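Local coordinates for protein putative hemolysin (Streptococcus mutans UA159, PDB 2RK5) that is of uncertain function but may bind flavin adenine dinucleotide as a membrane protein, of which this is the transporter-associated domain, at residues F57-E60 with H65-L68. Sequence-based numbering, arbitrary orientation. Where two conformers were deposited one is given.
Sequences FEVE and HLEL
Val-59 and Leu-66 bond to each other twice through their backbones, and Phe-57 and Leu-68 do the same two residues along the antiparallel strands, with the non-hydrogen-bonded pair Glu-58 and Glu-67 between them. Within the first pair Leu-66 N gives an almost straight bond to Val-59 O (2.8 Å, 179° at the hydrogen), while Val-59 N returns one to Leu-66 O at 2.9 Å. Leu-66 O also lies 3.3 Å from Glu-58 CA in a CA-H...O contact, so the same carbonyl is met by two neighbouring residues of the opposite strand. These segments belong to the β-hairpin of strands 56-61 and 64-74, which ends one side of the chain's antiparallel sheet, strand 56-61 being outermost; strand 77-85 flanks the hairpin's second strand through Leu-66, Glu-67 and Leu-68. On the apolar face Phe-57, Val-59 and Leu-68 pack against helix 37-45, where Phe-40 meets both Phe-57 and Val-59, whereas Leu-66 touches Thr-27 and Leu-29. Val-59 has CG1 anti to the carbonyl carbon (chi1 -64°), which leaves CG2 between N and C, touching Leu-66 CB at 4.0 Å and coming more loosely to Leu-68 CD1. On the polar face Glu-58 crosses toward the His-65 ring: CB lies near the imidazole, CG beside Glu-67 CG at 3.9 Å, CD reaches the ring edge in its plane, and OE1 ends close to that edge. Carboxylate and ring planes stand 83° apart. Glu-58 OE2 and Glu-67 OE2 are 4.7 Å apart, and any resulting shift in ionisation would probably be slight.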
ATOM      1  N   PHE A  57      -2.236  -4.100 -14.026  1.00  9.42           N
ATOM      2  CA  PHE A  57      -3.081  -5.216 -13.598  1.00 10.12           C
ATOM      3  C   PHE A  57      -4.278  -5.302 -14.508  1.00 10.40           C
ATOM      4  O   PHE A  57      -4.981  -4.330 -14.687  1.00 11.47           O
ATOM      5  CB  PHE A  57      -3.557  -5.020 -12.152  1.00 10.98           C
ATOM      6  CG  PHE A  57      -4.132  -6.261 -11.531  1.00 10.37           C
ATOM      7  CD1 PHE A  57      -3.401  -7.414 -11.480  1.00 12.44           C
ATOM      8  CD2 PHE A  57      -5.388  -6.259 -10.964  1.00 16.08           C
ATOM      9  CE1 PHE A  57      -3.898  -8.552 -10.890  1.00 14.55           C
ATOM     10  CE2 PHE A  57      -5.896  -7.424 -10.365  1.00 14.64           C
ATOM     11  CZ  PHE A  57      -5.155  -8.549 -10.354  1.00 13.69           C
ATOM     12  N   GLU A  58      -4.487  -6.467 -15.096  1.00 10.45           N
ATOM     13  CA  GLU A  58      -5.553  -6.641 -16.064  1.00 12.33           C
ATOM     14  C   GLU A  58      -6.589  -7.596 -15.498  1.00 12.13           C
ATOM     15  O   GLU A  58      -6.264  -8.671 -14.974  1.00 12.27           O
ATOM     16  CB  GLU A  58      -4.979  -7.168 -17.386  1.00 13.10           C
ATOM     17  CG  GLU A  58      -4.177  -6.103 -18.105  1.00 16.31           C
ATOM     18  CD  GLU A  58      -3.596  -6.569 -19.421  1.00 17.93           C
ATOM     19  OE1 GLU A  58      -4.365  -6.742 -20.377  1.00 24.86           O
ATOM     20  OE2 GLU A  58      -2.365  -6.750 -19.504  1.00 25.11           O
ATOM     21  N   VAL A  59      -7.840  -7.180 -15.603  1.00 11.96           N
ATOM     22  CA  VAL A  59      -8.937  -8.033 -15.172  1.00 13.03           C
ATOM     23  C   VAL A  59     -10.084  -7.985 -16.156  1.00 12.99           C
ATOM     24  O   VAL A  59     -10.202  -7.053 -16.926  1.00 13.06           O
ATOM     25  CB  VAL A  59      -9.423  -7.665 -13.754  1.00 13.78           C
ATOM     26  CG1 VAL A  59      -8.326  -7.907 -12.723  1.00 15.63           C
ATOM     27  CG2 VAL A  59      -9.930  -6.243 -13.696  1.00 16.13           C
ATOM     28  N   GLU A  60     -10.913  -9.016 -16.140  1.00 13.36           N
ATOM     29  CA  GLU A  60     -12.114  -9.046 -16.954  1.00 14.51           C
ATOM     30  C   GLU A  60     -13.328  -9.085 -16.044  1.00 13.80           C
ATOM     31  O   GLU A  60     -13.370  -9.869 -15.092  1.00 13.54           O
ATOM     32  CB  GLU A  60     -12.137 -10.267 -17.885  1.00 15.00           C
ATOM     33  CG  GLU A  60     -13.424 -10.365 -18.688  1.00 15.96           C
ATOM     34  CD  GLU A  60     -13.374 -11.485 -19.696  1.00 19.35           C
ATOM     35  OE1 GLU A  60     -12.404 -12.298 -19.656  1.00 24.26           O
ATOM     36  OE2 GLU A  60     -14.298 -11.554 -20.543  1.00 25.83           O
ATOM     37  N   HIS A  65     -12.849  -5.742 -20.426  0.50 13.93           N
ATOM     38  CA  HIS A  65     -11.462  -5.934 -20.024  0.50 13.25           C
ATOM     39  C   HIS A  65     -10.982  -4.596 -19.498  0.50 12.50           C
ATOM     40  O   HIS A  65     -11.177  -3.587 -20.141  0.50 12.01           O
ATOM     41  CB  HIS A  65     -10.579  -6.375 -21.191  0.50 14.09           C
ATOM     42  CG  HIS A  65      -9.113  -6.362 -20.876  0.50 14.69           C
ATOM     43  ND1 HIS A  65      -8.411  -7.490 -20.506  0.50 17.22           N
ATOM     44  CD2 HIS A  65      -8.213  -5.351 -20.889  0.50 16.69           C
ATOM     45  CE1 HIS A  65      -7.146  -7.170 -20.302  0.50 17.42           C
ATOM     46  NE2 HIS A  65      -7.001  -5.873 -20.516  0.50 17.26           N
ATOM     47  N   LEU A  66     -10.401  -4.599 -18.303  1.00 11.20           N
ATOM     48  CA  LEU A  66      -9.872  -3.389 -17.678  1.00 11.46           C
ATOM     49  C   LEU A  66      -8.372  -3.570 -17.504  1.00 10.77           C
ATOM     50  O   LEU A  66      -7.912  -4.621 -17.051  1.00 10.77           O
ATOM     51  CB  LEU A  66     -10.476  -3.195 -16.301  1.00 11.78           C
ATOM     52  CG  LEU A  66     -11.990  -3.061 -16.152  1.00 15.41           C
ATOM     53  CD1 LEU A  66     -12.382  -2.831 -14.682  1.00 18.05           C
ATOM     54  CD2 LEU A  66     -12.475  -1.967 -16.984  1.00 17.86           C
ATOM     55  N   GLU A  67      -7.630  -2.515 -17.813  1.00  9.75           N
ATOM     56  CA  GLU A  67      -6.200  -2.454 -17.494  1.00  9.37           C
ATOM     57  C   GLU A  67      -6.024  -1.319 -16.486  1.00  8.50           C
ATOM     58  O   GLU A  67      -6.414  -0.186 -16.755  1.00  9.59           O
ATOM     59  CB  GLU A  67      -5.333  -2.232 -18.737  1.00  9.87           C
ATOM     60  CG  GLU A  67      -3.853  -2.191 -18.415  1.00 10.47           C
ATOM     61  CD  GLU A  67      -2.957  -1.976 -19.621  1.00 10.51           C
ATOM     62  OE1 GLU A  67      -3.468  -1.619 -20.684  1.00 13.82           O
ATOM     63  OE2 GLU A  67      -1.729  -2.126 -19.474  1.00 16.93           O
ATOM     64  N   LEU A  68      -5.469  -1.640 -15.320  1.00  8.83           N
ATOM     65  CA  LEU A  68      -5.266  -0.670 -14.240  1.00  9.83           C
ATOM     66  C   LEU A  68      -3.765  -0.398 -14.131  1.00  9.34           C
ATOM     67  O   LEU A  68      -2.985  -1.335 -14.051  1.00  9.32           O
ATOM     68  CB  LEU A  68      -5.766  -1.219 -12.919  1.00  9.21           C
ATOM     69  CG  LEU A  68      -7.255  -1.393 -12.660  1.00 11.94           C
ATOM     70  CD1 LEU A  68      -7.865  -2.270 -13.684  1.00 17.13           C
ATOM     71  CD2 LEU A  68      -7.435  -1.998 -11.278  1.00 12.23           C
TER